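Side-chain contacts in signal recognition particle 54 kDa protein (Aeropyrum pernix, PDB 7EPK), which belongs to the SRP54 family and combines a helical bundle, a P-loop GTPase-type domain that holds GDP, and a signal peptide binding domain: residues 132-137 / 163-168; 98-103 / 202-207; 356-361 / 422-427. All blocks are in the same frame, centred on the assembly; numbering follows the deposited sequence.

From the N terminus, the chain first passes through the helical bundle and enters the P-loop domain at strand 97-102. This strand opens contact 2. The loop at 132-137 then opens contact 1, which closes at helix 162-175. Contact 2 closes later, at helix 194-208, so contact 1 is nested inside it. The two also touch in space: Ala166 of contact 1 packs on Ile204 of contact 2, linking the two helices on the same side of the sheet. Contact 3 follows in series. It joins a loop to the end of the last helix in the signal peptide binding domain, its centre about 74 Å from that of contact 2.

Contact 1 of 3, residues 132-137 / 163-168; sequences SDTHRP and AEIARR
Ile165 of helix 162-175 packs against Ser132 and Thr134. These two begin the loop that follows strand 127-131 in the P-loop alpha/beta domain. The contact places the helix beside the C-terminal end of a strand of the parallel sheet. From CB of Ile165, which points toward the loop, the side chain divides. The CG2 branch lies anti to the backbone N and comes to 4.2 Å from Ser132 CA. The CG1 branch is anti to the carbonyl carbon (chi1 -63°) and carries CD1 outward. CD1 ends 3.7 Å from Thr134 OG1, where the two side chains cross at a slant. This is a van der Waals contact between a methyl and a hydroxyl oxygen. One isoleucine thus touches two loop residues, one with each branch.

At the next residue of the helix, Ala166 CB lies 4.3 Å from Ser132 CB, a loose contact. Ala166 also packs on Ile204 and Val208 of helix 194-208, so it touches both the loop and a second helix. The hydroxyl of Ser132 is turned to another partner: OG hydrogen-bonds to Asp184 O, at the end of the neighbouring strand. The bound magnesium ion lies about 9 Å from the Ser132 side chain, which puts the contact near the nucleotide site, with no touch between that side chain and the ion. Beyond Ser132 the loop is shaped by an Asx turn. Asp133 OD1 accepts a hydrogen bond from His135 N at 3.2 Å, on its anti side and 34° out of the carboxylate plane.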
loop_
_atom_site.group_PDB
_atom_site.type_symbol
_atom_site.label_atom_id
_atom_site.label_comp_id
_atom_site.label_asym_id
_atom_site.label_seq_id
_atom_site.Cartn_x
_atom_site.Cartn_y
_atom_site.Cartn_z
ATOM N N SER A 132 21.464 -25.910 -3.749
ATOM C CA SER A 132 21.358 -26.759 -4.961
ATOM C C SER A 132 22.486 -26.394 -5.930
ATOM O O SER A 132 22.799 -27.246 -6.792
ATOM C CB SER A 132 20.016 -26.612 -5.629
ATOM O OG SER A 132 20.042 -25.543 -6.578
ATOM N N ASP A 133 23.023 -25.167 -5.836
ATOM C CA ASP A 133 24.054 -24.642 -6.769
ATOM C C ASP A 133 25.244 -25.600 -6.734
ATOM O O ASP A 133 25.740 -25.886 -5.637
ATOM C CB ASP A 133 24.492 -23.223 -6.417
ATOM C CG ASP A 133 25.436 -22.572 -7.419
ATOM O OD1 ASP A 133 25.764 -23.233 -8.449
ATOM O OD2 ASP A 133 25.830 -21.381 -7.166
ATOM N N THR A 134 25.648 -26.074 -7.913
ATOM C CA THR A 134 26.603 -27.190 -8.140
ATOM C C THR A 134 27.844 -26.665 -8.880
ATOM O O THR A 134 28.907 -27.279 -8.703
ATOM C CB THR A 134 25.825 -28.315 -8.841
ATOM O OG1 THR A 134 25.585 -29.311 -7.844
ATOM C CG2 THR A 134 26.497 -28.908 -10.062
ATOM N N HIS A 135 27.705 -25.548 -9.614
ATOM C CA HIS A 135 28.608 -25.059 -10.687
ATOM C C HIS A 135 29.523 -23.952 -10.169
ATOM O O HIS A 135 30.693 -23.912 -10.574
ATOM C CB HIS A 135 27.802 -24.527 -11.878
ATOM C CG HIS A 135 26.779 -25.472 -12.397
ATOM N ND1 HIS A 135 27.092 -26.756 -12.788
ATOM C CD2 HIS A 135 25.451 -25.321 -12.600
ATOM C CE1 HIS A 135 25.996 -27.365 -13.205
ATOM N NE2 HIS A 135 24.970 -26.504 -13.097
ATOM N N ARG A 136 28.977 -23.028 -9.387
ATOM C CA ARG A 136 29.761 -21.964 -8.709
ATOM C C ARG A 136 30.494 -22.629 -7.555
ATOM O O ARG A 136 29.885 -23.345 -6.770
ATOM C CB ARG A 136 28.848 -20.838 -8.212
ATOM C CG ARG A 136 29.585 -19.612 -7.704
ATOM C CD ARG A 136 28.624 -18.654 -7.054
ATOM N NE ARG A 136 29.263 -17.538 -6.364
ATOM C CZ ARG A 136 29.912 -17.610 -5.197
ATOM N NH1 ARG A 136 30.075 -18.768 -4.575
ATOM N NH2 ARG A 136 30.400 -16.510 -4.651
ATOM N N PRO A 137 31.817 -22.439 -7.415
ATOM C CA PRO A 137 32.531 -22.986 -6.266
ATOM C C PRO A 137 32.186 -22.164 -5.020
ATOM O O PRO A 137 31.942 -20.988 -5.142
ATOM C CB PRO A 137 33.997 -22.858 -6.690
ATOM C CG PRO A 137 34.012 -21.631 -7.594
ATOM C CD PRO A 137 32.678 -21.651 -8.313
ATOM N N ALA A 163 18.556 -31.556 -9.080
ATOM C CA ALA A 163 17.141 -31.865 -8.778
ATOM C C ALA A 163 17.070 -32.757 -7.540
ATOM O O ALA A 163 16.230 -32.474 -6.661
ATOM C CB ALA A 163 16.473 -32.520 -9.951
ATOM N N GLU A 164 17.920 -33.785 -7.466
ATOM C CA GLU A 164 17.893 -34.766 -6.348
ATOM C C GLU A 164 18.498 -34.103 -5.106
ATOM O O GLU A 164 18.069 -34.415 -3.990
ATOM C CB GLU A 164 18.607 -36.063 -6.733
ATOM C CG GLU A 164 17.838 -36.893 -7.744
ATOM C CD GLU A 164 16.626 -37.621 -7.181
ATOM O OE1 GLU A 164 16.809 -38.413 -6.216
ATOM O OE2 GLU A 164 15.497 -37.397 -7.707
ATOM N N ILE A 165 19.447 -33.199 -5.287
ATOM C CA ILE A 165 20.046 -32.454 -4.142
ATOM C C ILE A 165 18.938 -31.615 -3.511
ATOM O O ILE A 165 18.827 -31.565 -2.264
ATOM C CB ILE A 165 21.222 -31.573 -4.587
ATOM C CG1 ILE A 165 22.363 -32.435 -5.139
ATOM C CG2 ILE A 165 21.654 -30.690 -3.432
ATOM C CD1 ILE A 165 23.445 -31.665 -5.867
ATOM N N ALA A 166 18.158 -30.973 -4.373
ATOM C CA ALA A 166 17.069 -30.066 -3.982
ATOM C C ALA A 166 15.952 -30.903 -3.333
ATOM O O ALA A 166 15.511 -30.557 -2.234
ATOM C CB ALA A 166 16.650 -29.277 -5.206
ATOM N N ARG A 167 15.537 -32.013 -3.941
ATOM C CA ARG A 167 14.529 -32.903 -3.306
ATOM C C ARG A 167 15.043 -33.371 -1.948
ATOM O O ARG A 167 14.261 -33.457 -1.017
ATOM C CB ARG A 167 14.193 -34.133 -4.142
ATOM C CG ARG A 167 12.776 -34.623 -3.898
ATOM C CD ARG A 167 12.557 -36.064 -4.319
ATOM N NE ARG A 167 13.065 -36.980 -3.297
ATOM C CZ ARG A 167 14.067 -37.849 -3.447
ATOM N NH1 ARG A 167 14.414 -38.616 -2.428
ATOM N NH2 ARG A 167 14.703 -37.970 -4.601
ATOM N N ARG A 168 16.326 -33.671 -1.838
ATOM C CA ARG A 168 16.865 -34.230 -0.582
ATOM C C ARG A 168 16.790 -33.117 0.474
ATOM O O ARG A 168 16.233 -33.380 1.564
ATOM C CB ARG A 168 18.256 -34.818 -0.831
ATOM C CG ARG A 168 18.583 -36.069 -0.020
ATOM C CD ARG A 168 19.838 -36.727 -0.575
ATOM N NE ARG A 168 19.661 -37.200 -1.956
ATOM C CZ ARG A 168 20.446 -36.920 -3.001
ATOM N NH1 ARG A 168 21.522 -36.161 -2.860
ATOM N NH2 ARG A 168 20.160 -37.435 -4.189
#

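Contact 2 of 3, residues 98-103 / 202-207; sequences IVLLVG and KAIASK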
loop_
_atom_site.group_PDB
_atom_site.type_symbol
_atom_site.label_atom_id
_atom_site.label_comp_id
_atom_site.label_asym_id
_atom_site.label_seq_id
_atom_site.Cartn_x
_atom_site.Cartn_y
_atom_site.Cartn_z
ATOM N N ILE A 98 7.251 -23.662 -0.067
ATOM C CA ILE A 98 8.533 -23.938 -0.772
ATOM C C ILE A 98 8.808 -22.831 -1.803
ATOM O O ILE A 98 8.010 -22.660 -2.756
ATOM C CB ILE A 98 8.537 -25.356 -1.373
ATOM C CG1 ILE A 98 7.917 -26.406 -0.439
ATOM C CG2 ILE A 98 9.948 -25.757 -1.769
ATOM C CD1 ILE A 98 8.488 -26.421 0.958
ATOM N N VAL A 99 9.936 -22.135 -1.644
ATOM C CA VAL A 99 10.349 -20.992 -2.506
ATOM C C VAL A 99 11.546 -21.386 -3.368
ATOM O O VAL A 99 12.648 -21.507 -2.808
ATOM C CB VAL A 99 10.733 -19.777 -1.653
ATOM C CG1 VAL A 99 11.055 -18.593 -2.530
ATOM C CG2 VAL A 99 9.647 -19.428 -0.655
ATOM N N LEU A 100 11.364 -21.523 -4.683
ATOM C CA LEU A 100 12.498 -21.719 -5.621
ATOM C C LEU A 100 12.994 -20.365 -6.122
ATOM O O LEU A 100 12.294 -19.727 -6.915
ATOM C CB LEU A 100 12.056 -22.608 -6.784
ATOM C CG LEU A 100 13.119 -22.861 -7.859
ATOM C CD1 LEU A 100 14.338 -23.544 -7.271
ATOM C CD2 LEU A 100 12.554 -23.679 -9.017
ATOM N N LEU A 101 14.208 -19.987 -5.746
ATOM C CA LEU A 101 14.937 -18.838 -6.352
ATOM C C LEU A 101 15.390 -19.171 -7.794
ATOM O O LEU A 101 15.773 -20.312 -8.089
ATOM C CB LEU A 101 16.113 -18.498 -5.429
ATOM C CG LEU A 101 15.785 -17.537 -4.290
ATOM C CD1 LEU A 101 14.352 -17.700 -3.806
ATOM C CD2 LEU A 101 16.760 -17.684 -3.144
ATOM N N VAL A 102 15.295 -18.218 -8.707
ATOM C CA VAL A 102 15.810 -18.364 -10.097
ATOM C C VAL A 102 16.359 -16.995 -10.486
ATOM O O VAL A 102 16.058 -16.026 -9.778
ATOM C CB VAL A 102 14.751 -18.896 -11.092
ATOM C CG1 VAL A 102 14.232 -20.271 -10.694
ATOM C CG2 VAL A 102 13.583 -17.946 -11.299
ATOM N N GLY A 103 17.191 -16.945 -11.528
ATOM C CA GLY A 103 18.008 -15.764 -11.871
ATOM C C GLY A 103 19.398 -16.162 -12.331
ATOM O O GLY A 103 19.767 -17.317 -12.126
ATOM N N LYS A 202 13.833 -26.035 -14.432
ATOM C CA LYS A 202 12.619 -26.810 -14.791
ATOM C C LYS A 202 12.644 -28.192 -14.127
ATOM O O LYS A 202 11.572 -28.725 -13.844
ATOM C CB LYS A 202 12.546 -26.935 -16.314
ATOM C CG LYS A 202 11.441 -27.835 -16.857
ATOM C CD LYS A 202 11.251 -27.716 -18.369
ATOM C CE LYS A 202 10.977 -26.297 -18.842
ATOM N NZ LYS A 202 10.668 -26.233 -20.292
ATOM N N ALA A 203 13.819 -28.793 -13.968
ATOM C CA ALA A 203 13.974 -30.175 -13.454
ATOM C C ALA A 203 13.876 -30.108 -11.927
ATOM O O ALA A 203 13.051 -30.834 -11.350
ATOM C CB ALA A 203 15.281 -30.784 -13.938
ATOM N N ILE A 204 14.671 -29.226 -11.320
ATOM C CA ILE A 204 14.596 -28.904 -9.866
ATOM C C ILE A 204 13.138 -28.629 -9.514
ATOM O O ILE A 204 12.649 -29.221 -8.544
ATOM C CB ILE A 204 15.479 -27.701 -9.493
ATOM C CG1 ILE A 204 16.966 -28.037 -9.620
ATOM C CG2 ILE A 204 15.126 -27.191 -8.099
ATOM C CD1 ILE A 204 17.847 -26.815 -9.731
ATOM N N ALA A 205 12.486 -27.765 -10.292
ATOM C CA ALA A 205 11.088 -27.344 -10.053
ATOM C C ALA A 205 10.198 -28.588 -10.019
ATOM O O ALA A 205 9.355 -28.697 -9.109
ATOM C CB ALA A 205 10.640 -26.361 -11.092
ATOM N N SER A 206 10.414 -29.522 -10.939
ATOM C CA SER A 206 9.554 -30.723 -11.092
ATOM C C SER A 206 9.684 -31.612 -9.849
ATOM O O SER A 206 8.635 -32.081 -9.343
ATOM C CB SER A 206 9.870 -31.474 -12.356
ATOM O OG SER A 206 8.786 -32.321 -12.708
ATOM N N LYS A 207 10.910 -31.831 -9.371
ATOM C CA LYS A 207 11.169 -32.656 -8.161
ATOM C C LYS A 207 10.652 -31.927 -6.906
ATOM O O LYS A 207 10.124 -32.603 -5.999
ATOM C CB LYS A 207 12.665 -32.964 -8.020
ATOM C CG LYS A 207 13.278 -33.799 -9.139
ATOM C CD LYS A 207 12.569 -35.115 -9.408
ATOM C CE LYS A 207 13.406 -36.103 -10.195
ATOM N NZ LYS A 207 13.885 -37.210 -9.333
#
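Leu100, on strand 97-102, reaches helix 194-208 with both of its methyl groups. The strand lies inside the sheet of the P-loop domain, between the parallel strands 180-184 and 212-218. Helix 194-208 links those two flanking strands in a beta-alpha-beta crossover. It passes over the strand between them, and Leu100 is where that strand meets it.

The packed part is small and wholly apolar. Leu100 points toward the helix, and its CG lies anti to the backbone N (chi1 178°). From there the two methyls take different partners. CD1 of Leu100 meets Ile204 CG2 at 3.8 Å. CD2 of Leu100 meets Ala205 CB at 3.9 Å and lies 4.1 Å from Ala205 CA. With only a CB methyl on Ala205, CD2 comes close to the helix backbone. The Leu100 and Ile204 side chains cross at about a right angle, and they meet by single methyls rather than along their lengths. Around this point Leu100 also touches Val183, Thr185 and Pro210.

The other side of the helix is looser and faces solvent. Lys202 points away from the strand, and Ser206 and Lys207 are exposed too. The Lys207 side chain touches Ala163 of helix 162-175. Its amino end goes to the carboxylate of Glu164 on that same helix, in a salt bridge.

Between strand and helix, then, only carbon meets carbon. Such a contact depends on fit and on the exclusion of water. The side chains that meet bring no polar group into the interface, and the strand's backbone is hydrogen-bonded to its neighbours in the sheet.

Contact 3 of 3, residues 356-361 / 422-427; sequences ASIDEG and TMMKKL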
loop_
_atom_site.group_PDB
_atom_site.type_symbol
_atom_site.label_atom_id
_atom_site.label_comp_id
_atom_site.label_asym_id
_atom_site.label_seq_id
_atom_site.Cartn_x
_atom_site.Cartn_y
_atom_site.Cartn_z
ATOM N N ALA A 356 -22.892 27.703 15.692
ATOM C CA ALA A 356 -22.404 27.818 17.087
ATOM C C ALA A 356 -22.683 29.225 17.645
ATOM O O ALA A 356 -22.809 29.331 18.887
ATOM C CB ALA A 356 -20.934 27.470 17.150
ATOM N N SER A 357 -22.793 30.253 16.781
ATOM C CA SER A 357 -23.046 31.680 17.145
ATOM C C SER A 357 -24.528 31.925 17.497
ATOM O O SER A 357 -24.833 33.060 17.910
ATOM C CB SER A 357 -22.581 32.626 16.056
ATOM O OG SER A 357 -23.596 32.836 15.085
ATOM N N ILE A 358 -25.410 30.925 17.332
ATOM C CA ILE A 358 -26.828 30.935 17.811
ATOM C C ILE A 358 -26.942 30.014 19.038
ATOM O O ILE A 358 -27.395 30.497 20.104
ATOM C CB ILE A 358 -27.807 30.541 16.683
ATOM C CG1 ILE A 358 -28.022 31.690 15.692
ATOM C CG2 ILE A 358 -29.137 30.062 17.256
ATOM C CD1 ILE A 358 -27.013 31.767 14.582
ATOM N N ASP A 359 -26.558 28.740 18.894
ATOM C CA ASP A 359 -26.498 27.735 19.996
ATOM C C ASP A 359 -25.059 27.208 20.127
ATOM O O ASP A 359 -24.663 26.337 19.324
ATOM C CB ASP A 359 -27.491 26.591 19.773
ATOM C CG ASP A 359 -27.475 25.518 20.852
ATOM O OD1 ASP A 359 -27.144 25.847 22.007
ATOM O OD2 ASP A 359 -27.802 24.353 20.532
ATOM N N GLU A 360 -24.317 27.716 21.116
ATOM C CA GLU A 360 -22.919 27.318 21.444
ATOM C C GLU A 360 -22.865 25.805 21.710
ATOM O O GLU A 360 -21.865 25.177 21.309
ATOM C CB GLU A 360 -22.432 28.168 22.624
ATOM C CG GLU A 360 -21.387 27.502 23.508
ATOM C CD GLU A 360 -21.765 27.354 24.975
ATOM O OE1 GLU A 360 -20.848 27.219 25.802
ATOM O OE2 GLU A 360 -22.971 27.353 25.292
ATOM N N GLY A 361 -23.913 25.247 22.333
ATOM C CA GLY A 361 -23.989 23.838 22.772
ATOM C C GLY A 361 -24.509 22.901 21.692
ATOM O O GLY A 361 -24.892 21.772 22.048
ATOM N N THR A 422 -36.367 24.450 16.113
ATOM C CA THR A 422 -37.052 25.671 16.624
ATOM C C THR A 422 -36.248 26.905 16.207
ATOM O O THR A 422 -36.792 27.721 15.456
ATOM C CB THR A 422 -37.226 25.650 18.151
ATOM O OG1 THR A 422 -37.855 24.443 18.594
ATOM C CG2 THR A 422 -38.048 26.822 18.637
ATOM N N MET A 423 -34.996 27.002 16.657
ATOM C CA MET A 423 -34.132 28.210 16.525
ATOM C C MET A 423 -34.167 28.754 15.089
ATOM O O MET A 423 -34.305 29.991 14.926
ATOM C CB MET A 423 -32.680 27.894 16.902
ATOM C CG MET A 423 -32.509 27.459 18.338
ATOM S SD MET A 423 -30.824 26.930 18.646
ATOM C CE MET A 423 -31.078 25.813 20.025
ATOM N N MET A 424 -34.053 27.874 14.087
ATOM C CA MET A 424 -33.861 28.252 12.659
ATOM C C MET A 424 -35.207 28.650 12.029
ATOM O O MET A 424 -35.252 28.801 10.793
ATOM C CB MET A 424 -33.209 27.106 11.875
ATOM C CG MET A 424 -31.680 27.071 11.984
ATOM S SD MET A 424 -31.014 26.909 13.679
ATOM C CE MET A 424 -30.449 28.584 13.972
ATOM N N LYS A 425 -36.250 28.837 12.847
ATOM C CA LYS A 425 -37.558 29.416 12.435
ATOM C C LYS A 425 -37.517 30.943 12.621
ATOM O O LYS A 425 -38.343 31.622 11.985
ATOM C CB LYS A 425 -38.707 28.749 13.206
ATOM C CG LYS A 425 -40.118 29.262 12.913
ATOM C CD LYS A 425 -40.517 29.259 11.444
ATOM C CE LYS A 425 -41.622 30.248 11.125
ATOM N NZ LYS A 425 -41.637 30.610 9.685
ATOM N N LYS A 426 -36.581 31.465 13.430
ATOM C CA LYS A 426 -36.360 32.925 13.669
ATOM C C LYS A 426 -37.505 33.472 14.541
ATOM O O LYS A 426 -38.265 32.643 15.101
ATOM C CB LYS A 426 -36.222 33.697 12.346
ATOM C CG LYS A 426 -35.216 33.135 11.347
ATOM C CD LYS A 426 -33.788 33.106 11.872
ATOM C CE LYS A 426 -32.810 32.378 10.968
ATOM N NZ LYS A 426 -32.747 32.967 9.608
ATOM N N LEU A 427 -37.601 34.806 14.674
ATOM C CA LEU A 427 -38.643 35.529 15.461
ATOM C C LEU A 427 -39.174 36.702 14.627
ATOM O O LEU A 427 -39.882 36.471 13.651
ATOM C CB LEU A 427 -38.039 36.019 16.785
ATOM C CG LEU A 427 -38.899 35.841 18.044
ATOM C CD1 LEU A 427 -40.166 36.688 17.987
ATOM C CD2 LEU A 427 -39.241 34.373 18.288
#
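The hydrogen bond from Lys425 N to Thr422 O, 2.9 Å long, lies at the end of helix 409-423, where Met423 and Met424 reach across to Ile358 and Asp359. A type I beta turn from Met423 to Lys426 follows, closed by Lys426 N to Met423 O at 3.1 Å. Met424 is the first residue to leave the helical conformation.

The two methionines are shaped differently. Met423 is extended beyond CG (chi2 174°), which carries its sulfur to both loop residues. SD lies 3.5 Å from Asp359 CB and 3.8 Å from Ile358 CG2. The contact sits at the surface of the signal peptide binding domain, an all-helical unit. It joins the loop between helices 350-356 and 367-379 to the end of the last helix. The CB of Met424 does not point at the loop, but its chain bends at chi2 (59°) and again at chi3 (-105°), which brings CE to 3.8 Å from Ile358 CG2. That one methyl of Ile358 therefore touches both methionines. Asp359 crosses Met423 at about a right angle. Its OD2 is 3.6 Å from Met423 CE, while its OD1 accepts a weak hydrogen bond from Gly361 N.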